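Local structure of Dye-decolorizing peroxidase Tfu_3078 (Thermobifida fusca, 5FW4) at residues A[87-92]-A[181-186]; A[276-281]-A[409-414]; A[83-88]-A[211-216]. The protein uses hydrogen peroxide and a non-covalently bound heme b to oxidise many compounds, reacting strongly with anthraquinone dyes, though its physiological substrate is unknown. All coordinates share one frame; numbering follows the deposited sequence.

Contact 1. Residues A[87-92]-A[181-186]; sequences LDLAEE and GGDFML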
loop_
_atom_site.group_PDB
_atom_site.type_symbol
_atom_site.label_atom_id
_atom_site.label_comp_id
_atom_site.label_asym_id
_atom_site.label_seq_id
_atom_site.Cartn_x
_atom_site.Cartn_y
_atom_site.Cartn_z
ATOM N N LEU A 87 8.527 2.847 -16.945
ATOM C CA LEU A 87 8.292 4.029 -17.744
ATOM C C LEU A 87 8.793 3.883 -19.183
ATOM O O LEU A 87 9.790 3.204 -19.446
ATOM C CB LEU A 87 8.993 5.227 -17.077
ATOM C CG LEU A 87 8.801 5.557 -15.591
ATOM C CD1 LEU A 87 9.946 5.028 -14.766
ATOM C CD2 LEU A 87 8.757 7.101 -15.406
ATOM N N ASP A 88 8.157 4.622 -20.104
ATOM C CA ASP A 88 8.550 4.687 -21.489
ATOM C C ASP A 88 9.014 6.106 -21.727
ATOM O O ASP A 88 8.595 7.022 -20.994
ATOM C CB ASP A 88 7.369 4.375 -22.403
ATOM C CG ASP A 88 6.951 2.898 -22.312
ATOM O OD1 ASP A 88 7.858 2.129 -22.007
ATOM O OD2 ASP A 88 5.758 2.562 -22.508
ATOM N N LEU A 89 9.874 6.266 -22.725
ATOM C CA LEU A 89 10.145 7.618 -23.260
ATOM C C LEU A 89 8.814 8.238 -23.664
ATOM O O LEU A 89 7.935 7.557 -24.179
ATOM C CB LEU A 89 11.072 7.515 -24.452
ATOM C CG LEU A 89 12.509 7.133 -24.168
ATOM C CD1 LEU A 89 13.192 6.678 -25.454
ATOM C CD2 LEU A 89 13.232 8.335 -23.553
ATOM N N ALA A 90 8.661 9.551 -23.476
ATOM C CA ALA A 90 7.450 10.227 -23.863
ATOM C C ALA A 90 7.131 9.957 -25.341
ATOM O O ALA A 90 8.018 9.823 -26.161
ATOM C CB ALA A 90 7.611 11.722 -23.617
ATOM N N GLU A 91 5.844 9.899 -25.649
ATOM C CA GLU A 91 5.318 9.545 -26.965
ATOM C C GLU A 91 5.978 10.249 -28.157
ATOM O O GLU A 91 6.383 9.605 -29.107
ATOM C CB GLU A 91 3.800 9.818 -26.974
ATOM C CG GLU A 91 3.160 9.904 -28.366
ATOM C CD GLU A 91 1.659 10.198 -28.312
ATOM O OE1 GLU A 91 0.892 9.311 -27.863
ATOM O OE2 GLU A 91 1.263 11.322 -28.729
ATOM N N GLU A 92 6.062 11.579 -28.102
ATOM C CA GLU A 92 6.624 12.362 -29.189
ATOM C C GLU A 92 8.131 12.121 -29.330
ATOM O O GLU A 92 8.606 11.821 -30.418
ATOM C CB GLU A 92 6.305 13.864 -28.997
ATOM C CG GLU A 92 6.499 14.721 -30.239
ATOM C CD GLU A 92 5.598 14.332 -31.410
ATOM O OE1 GLU A 92 4.493 13.794 -31.197
ATOM O OE2 GLU A 92 5.989 14.575 -32.563
ATOM N N GLY A 181 6.585 -5.042 -19.817
ATOM C CA GLY A 181 7.681 -4.354 -20.450
ATOM C C GLY A 181 7.908 -2.952 -19.916
ATOM O O GLY A 181 7.512 -2.634 -18.787
ATOM N N GLY A 182 8.549 -2.127 -20.733
ATOM C CA GLY A 182 8.922 -0.768 -20.328
ATOM C C GLY A 182 10.365 -0.468 -20.726
ATOM O O GLY A 182 11.270 -1.340 -20.655
ATOM N N ASP A 183 10.566 0.762 -21.193
ATOM C CA ASP A 183 11.871 1.273 -21.587
ATOM C C ASP A 183 12.796 1.486 -20.401
ATOM O O ASP A 183 14.006 1.387 -20.526
ATOM C CB ASP A 183 11.728 2.645 -22.290
ATOM C CG ASP A 183 10.950 2.596 -23.647
ATOM O OD1 ASP A 183 10.831 1.541 -24.304
ATOM O OD2 ASP A 183 10.477 3.674 -24.098
ATOM N N PHE A 184 12.230 1.891 -19.275
ATOM C CA PHE A 184 12.978 2.111 -18.071
ATOM C C PHE A 184 12.293 1.510 -16.865
ATOM O O PHE A 184 11.052 1.356 -16.821
ATOM C CB PHE A 184 13.107 3.610 -17.771
ATOM C CG PHE A 184 13.757 4.371 -18.849
ATOM C CD1 PHE A 184 15.137 4.366 -18.987
ATOM C CD2 PHE A 184 12.996 5.113 -19.730
ATOM C CE1 PHE A 184 15.741 5.113 -19.997
ATOM C CE2 PHE A 184 13.591 5.847 -20.746
ATOM C CZ PHE A 184 14.964 5.851 -20.866
ATOM N N MET A 185 13.107 1.298 -15.851
ATOM C CA MET A 185 12.597 1.011 -14.533
ATOM C C MET A 185 13.156 1.866 -13.423
ATOM O O MET A 185 14.346 2.089 -13.327
ATOM C CB MET A 185 12.874 -0.437 -14.133
ATOM C CG MET A 185 12.374 -0.690 -12.724
ATOM S SD MET A 185 13.074 -2.080 -11.875
ATOM C CE MET A 185 14.820 -1.766 -11.848
ATOM N N LEU A 186 12.274 2.232 -12.524
ATOM C CA LEU A 186 12.661 2.686 -11.221
ATOM C C LEU A 186 12.187 1.702 -10.189
ATOM O O LEU A 186 10.992 1.426 -10.128
ATOM C CB LEU A 186 12.013 4.035 -10.930
ATOM C CG LEU A 186 12.582 5.197 -11.736
ATOM C CD1 LEU A 186 11.724 6.414 -11.411
ATOM C CD2 LEU A 186 14.047 5.421 -11.394
#
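Leu87 and Phe184 form an antiparallel hydrogen-bonded pair where strand 81-89 meets the start of strand 184-190, with Leu87 N 2.9 Å from Phe184 O and Phe184 N 2.8 Å from Leu87 O. Asp183 and Phe184 both stand opposite Leu87, which makes the junction a classic beta bulge.

A second set of bonds runs from side chain to backbone in both directions. Asp183 N donates to Asp88 OD1 over 3.1 Å, meeting that oxygen nearly along its C-O bond. Asp183 answers with its carboxylate: CG lies beside its own backbone N (chi1 -65°), and OD2 takes Leu89 N at 3.0 Å through the lone pair turned away from OD1.

Apolar contacts fill the side under helices 97-120 and 148-153. Leu89 CD2 comes in the plane of the Phe184 ring, 3.8 Å from CE2 at its edge, while Trp111 meets the same ring edge-to-face. The Leu87 side chain passes obliquely over that of Leu186, CD1 4.0 Å from CG.

These exchanges bring two carboxylates together, Asp88 OD1 3.7 Å from Asp183 OD2 with their planes 52° apart. Each has an arginine of its own, Arg214 for Asp88 and Arg94 for Asp183, and Ser149 bonds Asp183 OD1. The flanking positive charges would probably offset the repulsion, so that both acids can remain ionised as acceptors for the N-H groups of Asp183 and Leu89.

Contact 2. Residues A[276-281]-A[409-414]; sequences YLVVRR and SALFAV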
loop_
_atom_site.group_PDB
_atom_site.type_symbol
_atom_site.label_atom_id
_atom_site.label_comp_id
_atom_site.label_asym_id
_atom_site.label_seq_id
_atom_site.Cartn_x
_atom_site.Cartn_y
_atom_site.Cartn_z
ATOM N N TYR A 276 20.498 -8.494 -14.156
ATOM C CA TYR A 276 19.228 -8.491 -14.857
ATOM C C TYR A 276 18.096 -8.842 -13.888
ATOM O O TYR A 276 18.179 -9.832 -13.127
ATOM C CB TYR A 276 19.242 -9.462 -16.014
ATOM C CG TYR A 276 20.158 -9.042 -17.136
ATOM C CD1 TYR A 276 19.709 -8.186 -18.142
ATOM C CD2 TYR A 276 21.480 -9.467 -17.181
ATOM C CE1 TYR A 276 20.548 -7.776 -19.158
ATOM C CE2 TYR A 276 22.329 -9.070 -18.207
ATOM C CZ TYR A 276 21.855 -8.220 -19.196
ATOM O OH TYR A 276 22.691 -7.818 -20.230
ATOM N N LEU A 277 17.065 -8.009 -13.932
ATOM C CA LEU A 277 15.859 -8.131 -13.135
ATOM C C LEU A 277 14.714 -8.665 -13.980
ATOM O O LEU A 277 14.330 -8.056 -14.990
ATOM C CB LEU A 277 15.448 -6.752 -12.564
ATOM C CG LEU A 277 14.085 -6.691 -11.857
ATOM C CD1 LEU A 277 14.079 -7.499 -10.586
ATOM C CD2 LEU A 277 13.690 -5.247 -11.547
ATOM N N VAL A 278 14.173 -9.827 -13.586
ATOM C CA VAL A 278 12.901 -10.243 -14.094
ATOM C C VAL A 278 11.863 -9.915 -13.042
ATOM O O VAL A 278 11.967 -10.373 -11.880
ATOM C CB VAL A 278 12.839 -11.750 -14.434
ATOM C CG1 VAL A 278 11.433 -12.117 -14.849
ATOM C CG2 VAL A 278 13.838 -12.092 -15.530
ATOM N N VAL A 279 10.860 -9.127 -13.438
ATOM C CA VAL A 279 9.745 -8.840 -12.551
ATOM C C VAL A 279 8.498 -9.500 -13.078
ATOM O O VAL A 279 8.188 -9.444 -14.276
ATOM C CB VAL A 279 9.538 -7.327 -12.272
ATOM C CG1 VAL A 279 9.528 -6.528 -13.534
ATOM C CG2 VAL A 279 8.259 -7.076 -11.492
ATOM N N ARG A 280 7.775 -10.141 -12.170
ATOM C CA ARG A 280 6.505 -10.741 -12.523
ATOM C C ARG A 280 5.474 -10.334 -11.476
ATOM O O ARG A 280 5.731 -10.426 -10.261
ATOM C CB ARG A 280 6.658 -12.286 -12.593
ATOM C CG ARG A 280 7.749 -12.801 -13.521
ATOM C CD ARG A 280 7.353 -12.736 -15.000
ATOM N NE ARG A 280 6.520 -13.893 -15.359
ATOM C CZ ARG A 280 6.296 -14.355 -16.583
ATOM N NH1 ARG A 280 6.835 -13.788 -17.647
ATOM N NH2 ARG A 280 5.539 -15.448 -16.730
ATOM N N ARG A 281 4.331 -9.863 -11.932
ATOM C CA ARG A 281 3.208 -9.616 -11.059
ATOM C C ARG A 281 2.421 -10.931 -11.033
ATOM O O ARG A 281 1.858 -11.318 -12.029
ATOM C CB ARG A 281 2.324 -8.511 -11.591
ATOM C CG ARG A 281 1.169 -8.158 -10.679
ATOM C CD ARG A 281 0.248 -7.207 -11.376
ATOM N NE ARG A 281 -0.983 -6.918 -10.645
ATOM C CZ ARG A 281 -1.524 -5.719 -10.535
ATOM N NH1 ARG A 281 -0.924 -4.665 -11.075
ATOM N NH2 ARG A 281 -2.652 -5.563 -9.860
ATOM N N SER A 409 4.774 -8.821 -16.512
ATOM C CA SER A 409 6.125 -9.278 -16.732
ATOM C C SER A 409 7.004 -8.195 -17.346
ATOM O O SER A 409 6.562 -7.459 -18.232
ATOM C CB SER A 409 6.145 -10.477 -17.666
ATOM O OG SER A 409 7.468 -10.987 -17.818
ATOM N N ALA A 410 8.259 -8.166 -16.914
ATOM C CA ALA A 410 9.266 -7.313 -17.548
ATOM C C ALA A 410 10.680 -7.748 -17.203
ATOM O O ALA A 410 10.933 -8.323 -16.132
ATOM C CB ALA A 410 9.047 -5.873 -17.124
ATOM N N LEU A 411 11.578 -7.506 -18.143
ATOM C CA LEU A 411 13.002 -7.724 -17.974
ATOM C C LEU A 411 13.697 -6.358 -18.017
ATOM O O LEU A 411 13.516 -5.631 -18.972
ATOM C CB LEU A 411 13.523 -8.553 -19.136
ATOM C CG LEU A 411 15.043 -8.774 -19.287
ATOM C CD1 LEU A 411 15.719 -9.380 -18.063
ATOM C CD2 LEU A 411 15.303 -9.685 -20.467
ATOM N N PHE A 412 14.500 -6.046 -17.008
ATOM C CA PHE A 412 15.352 -4.853 -17.050
ATOM C C PHE A 412 16.814 -5.163 -16.838
ATOM O O PHE A 412 17.177 -5.979 -15.987
ATOM C CB PHE A 412 14.863 -3.835 -16.035
ATOM C CG PHE A 412 13.468 -3.389 -16.275
ATOM C CD1 PHE A 412 13.185 -2.475 -17.291
ATOM C CD2 PHE A 412 12.435 -3.850 -15.488
ATOM C CE1 PHE A 412 11.889 -2.042 -17.514
ATOM C CE2 PHE A 412 11.136 -3.414 -15.708
ATOM C CZ PHE A 412 10.868 -2.499 -16.715
ATOM N N ALA A 413 17.657 -4.494 -17.614
ATOM C CA ALA A 413 19.086 -4.526 -17.409
ATOM C C ALA A 413 19.392 -3.446 -16.414
ATOM O O ALA A 413 18.965 -2.303 -16.612
ATOM C CB ALA A 413 19.827 -4.277 -18.739
ATOM N N VAL A 414 20.101 -3.797 -15.343
ATOM C CA VAL A 414 20.429 -2.868 -14.276
ATOM C C VAL A 414 21.947 -2.743 -14.282
ATOM O O VAL A 414 22.662 -3.642 -13.804
ATOM C CB VAL A 414 19.855 -3.369 -12.929
ATOM C CG1 VAL A 414 20.384 -2.581 -11.748
ATOM C CG2 VAL A 414 18.317 -3.358 -12.978
#
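The Phe412 ring takes Val279 CG1 at its edge, near the ring plane and 4.1 Å from CE2, while Leu277 CD2 approaches it obliquely. The Tyr276 ring is likewise met at a slant, by Ala413 CB 3.6 Å from CE1. The third flat group, the Arg280 guanidinium, has Ser409 OG beside its rim rather than over a face.

These groups stand on neighbouring antiparallel strands, 275-284 inside and 404-414 at the margin, of the four-stranded sheet in the C-terminal ferredoxin-like half of the DyP peroxidase fold. The pairing is regular and illustrates how alternation sorts side chains. Leu277 faces Phe412 and Val279 faces Ala410 in hydrogen-bonded pairs, with Leu277 N 2.9 Å from Phe412 O and Val279 N 2.8 Å from Ala410 O; the return bonds are of similar length, that from Ala410 N being the more bent. Alpha hydrogens of the alternating residues point at the same carbonyls, as from Ser409 CA to Val279 O at 3.2 Å.

Leu277, Val279, Ala410 and Phe412 share one face, an apolar surface that receives Met185 and Trp215 from the N-terminal sheet. Val279 sets CG1 between its backbone N and carbonyl carbon (chi1 49°), a crowded position that brings this methyl to 3.7 Å from Ala410 CB. On the other face Leu411 CD1 lies against Tyr276 CB at 4.1 Å and also touches Val278.

Arg280 is buried on that second face, and the three nitrogens of its guanidinium are all engaged: NE with His406, NH2 in a salt bridge with Asp173, and NH1 with Ser409. Bends at chi2 and chi3 fold the chain back over Ser409, where NH1 reaches OG at 2.9 Å, with the hydroxyl oxygen 23° out of the guanidinium plane.

Contact 3. Residues A[83-88]-A[211-216]; sequences HVIALD and TAVRWS
This is an antiparallel strand pairing broken by a classic beta bulge, in which Arg214 and Trp215 both face Ala86. It joins strand 81-89 to strand 211-220, the outermost strand on that side of the four-stranded sheet in the N-terminal ferredoxin-like half of the DyP peroxidase.

The bulge is a worked case of one carbonyl serving two donors. Ala86 O accepts Arg214 N at 2.7 Å and, more distantly, Trp215 N at 3.3 Å, both from the same face of the carbonyl plane. Ala86 N returns a bond to Trp215 O at 2.8 Å. Beyond the bulge, Asp88 and Ala212 resume as a hydrogen-bonded pair, with the register shifted by one.

Trp215 folds back over the neighbouring strand because its CG sits between the backbone N and the carbonyl carbon (chi1 59°). Ala86 CB lies under the indole in a CH-pi contact, 3.5 Å from the centroid of the five-membered ring and 17° off its normal, while NE1 is bonded to Gly181 O. Val84 runs alongside the far end of the indole.

On the same side Arg214, extended from CG to NE, carries NH1 to the syn side of Asp88 OD2 at 2.8 Å; Cys180 O holds its NE. An alanine at Asp88 would probably leave Arg214 NH1 without its charge mate and Asp183 N without its side-chain acceptor.

On the opposite side Ile85 CG2 meets Val213 CG2 at 3.9 Å, and Trp363 of the second subunit packs on both residues. There the His83 ring has Ile85 CD1 over one face and Ser216 CB in its plane, 3.7 Å from NE2.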
loop_
_atom_site.group_PDB
_atom_site.type_symbol
_atom_site.label_atom_id
_atom_site.label_comp_id
_atom_site.label_asym_id
_atom_site.label_seq_id
_atom_site.Cartn_x
_atom_site.Cartn_y
_atom_site.Cartn_z
ATOM N N HIS A 83 8.267 0.270 -4.487
ATOM C CA HIS A 83 7.454 0.746 -5.569
ATOM C C HIS A 83 8.248 0.450 -6.835
ATOM O O HIS A 83 9.372 0.956 -7.027
ATOM C CB HIS A 83 7.170 2.275 -5.437
ATOM C CG HIS A 83 5.959 2.697 -6.173
ATOM N ND1 HIS A 83 5.098 3.650 -5.694
ATOM C CD2 HIS A 83 5.424 2.260 -7.338
ATOM C CE1 HIS A 83 4.070 3.748 -6.509
ATOM N NE2 HIS A 83 4.276 2.957 -7.535
ATOM N N VAL A 84 7.679 -0.397 -7.689
ATOM C CA VAL A 84 8.290 -0.734 -8.974
ATOM C C VAL A 84 7.506 0.004 -10.026
ATOM O O VAL A 84 6.297 -0.157 -10.141
ATOM C CB VAL A 84 8.286 -2.248 -9.231
ATOM C CG1 VAL A 84 8.754 -2.556 -10.658
ATOM C CG2 VAL A 84 9.134 -2.914 -8.174
ATOM N N ILE A 85 8.222 0.853 -10.777
ATOM C CA ILE A 85 7.632 1.759 -11.766
ATOM C C ILE A 85 8.344 1.532 -13.111
ATOM O O ILE A 85 9.570 1.605 -13.208
ATOM C CB ILE A 85 7.802 3.229 -11.368
ATOM C CG1 ILE A 85 7.318 3.475 -9.943
ATOM C CG2 ILE A 85 7.098 4.143 -12.380
ATOM C CD1 ILE A 85 7.790 4.798 -9.377
ATOM N N ALA A 86 7.556 1.172 -14.115
ATOM C CA ALA A 86 8.005 1.030 -15.489
ATOM C C ALA A 86 7.578 2.284 -16.228
ATOM O O ALA A 86 6.405 2.709 -16.163
ATOM C CB ALA A 86 7.402 -0.191 -16.152
ATOM N N LEU A 87 8.527 2.847 -16.945
ATOM C CA LEU A 87 8.292 4.029 -17.744
ATOM C C LEU A 87 8.793 3.883 -19.183
ATOM O O LEU A 87 9.790 3.204 -19.446
ATOM C CB LEU A 87 8.993 5.227 -17.077
ATOM C CG LEU A 87 8.801 5.557 -15.591
ATOM C CD1 LEU A 87 9.946 5.028 -14.766
ATOM C CD2 LEU A 87 8.757 7.101 -15.406
ATOM N N ASP A 88 8.157 4.622 -20.104
ATOM C CA ASP A 88 8.550 4.687 -21.489
ATOM C C ASP A 88 9.014 6.106 -21.727
ATOM O O ASP A 88 8.595 7.022 -20.994
ATOM C CB ASP A 88 7.369 4.375 -22.403
ATOM C CG ASP A 88 6.951 2.898 -22.312
ATOM O OD1 ASP A 88 7.858 2.129 -22.007
ATOM O OD2 ASP A 88 5.758 2.562 -22.508
ATOM N N THR A 211 9.622 11.210 -20.077
ATOM C CA THR A 211 9.116 9.838 -19.845
ATOM C C THR A 211 7.673 9.870 -19.402
ATOM O O THR A 211 7.156 10.945 -19.007
ATOM C CB THR A 211 9.931 9.148 -18.750
ATOM O OG1 THR A 211 9.775 9.842 -17.507
ATOM C CG2 THR A 211 11.421 9.023 -19.119
ATOM N N ALA A 212 7.020 8.696 -19.440
ATOM C CA ALA A 212 5.650 8.547 -19.015
ATOM C C ALA A 212 5.547 7.202 -18.326
ATOM O O ALA A 212 6.188 6.289 -18.791
ATOM C CB ALA A 212 4.715 8.544 -20.211
ATOM N N VAL A 213 4.750 7.112 -17.262
ATOM C CA VAL A 213 4.575 5.806 -16.565
ATOM C C VAL A 213 3.795 4.871 -17.433
ATOM O O VAL A 213 2.777 5.235 -18.004
ATOM C CB VAL A 213 3.946 5.956 -15.168
ATOM C CG1 VAL A 213 3.711 4.605 -14.498
ATOM C CG2 VAL A 213 4.889 6.696 -14.256
ATOM N N ARG A 214 4.277 3.627 -17.520
ATOM C CA ARG A 214 3.674 2.611 -18.343
ATOM C C ARG A 214 2.855 1.691 -17.422
ATOM O O ARG A 214 1.658 1.497 -17.650
ATOM C CB ARG A 214 4.724 1.807 -19.071
ATOM C CG ARG A 214 4.151 0.652 -19.899
ATOM C CD ARG A 214 5.297 -0.173 -20.445
ATOM N NE ARG A 214 4.856 -1.242 -21.324
ATOM C CZ ARG A 214 4.572 -1.101 -22.620
ATOM N NH1 ARG A 214 4.677 0.086 -23.238
ATOM N NH2 ARG A 214 4.180 -2.156 -23.328
ATOM N N TRP A 215 3.492 1.207 -16.363
ATOM C CA TRP A 215 2.774 0.532 -15.271
ATOM C C TRP A 215 3.557 0.666 -14.008
ATOM O O TRP A 215 4.764 0.853 -14.026
ATOM C CB TRP A 215 2.521 -0.957 -15.585
ATOM C CG TRP A 215 3.747 -1.767 -15.832
ATOM C CD1 TRP A 215 4.322 -2.033 -17.030
ATOM C CD2 TRP A 215 4.561 -2.413 -14.846
ATOM N NE1 TRP A 215 5.437 -2.807 -16.859
ATOM C CE2 TRP A 215 5.607 -3.060 -15.531
ATOM C CE3 TRP A 215 4.488 -2.532 -13.451
ATOM C CZ2 TRP A 215 6.591 -3.792 -14.870
ATOM C CZ3 TRP A 215 5.456 -3.265 -12.792
ATOM C CH2 TRP A 215 6.501 -3.884 -13.502
ATOM N N SER A 216 2.874 0.561 -12.896
ATOM C CA SER A 216 3.560 0.527 -11.602
ATOM C C SER A 216 2.832 -0.328 -10.592
ATOM O O SER A 216 1.625 -0.476 -10.679
ATOM C CB SER A 216 3.655 1.922 -10.982
ATOM O OG SER A 216 2.366 2.379 -10.700
#

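Contacts 1 and 3 flank the same strand, 81-89, which pairs with 184-190 on one side and 211-220 on the other; their centres are 6 Å apart. Contact 2 belongs to the companion sheet, built in the same strand order, with its centre 14 Å from contact 1 and 13 Å from contact 3. The two sheets meet through side chains: Met185 packs on Leu277, and Val279 CG1 lies 4.0 Å from Trp215 CH2. A probable hydrogen bond from Gly181 N, in the loop before strand 184-190, to Ser409 O (2.9 Å) adds a polar link. Contact 2 lies nearest the heme: the Arg280 side chain is about 6 Å from the cofactor and about 11 Å from that of His338, the inferred proximal ligand.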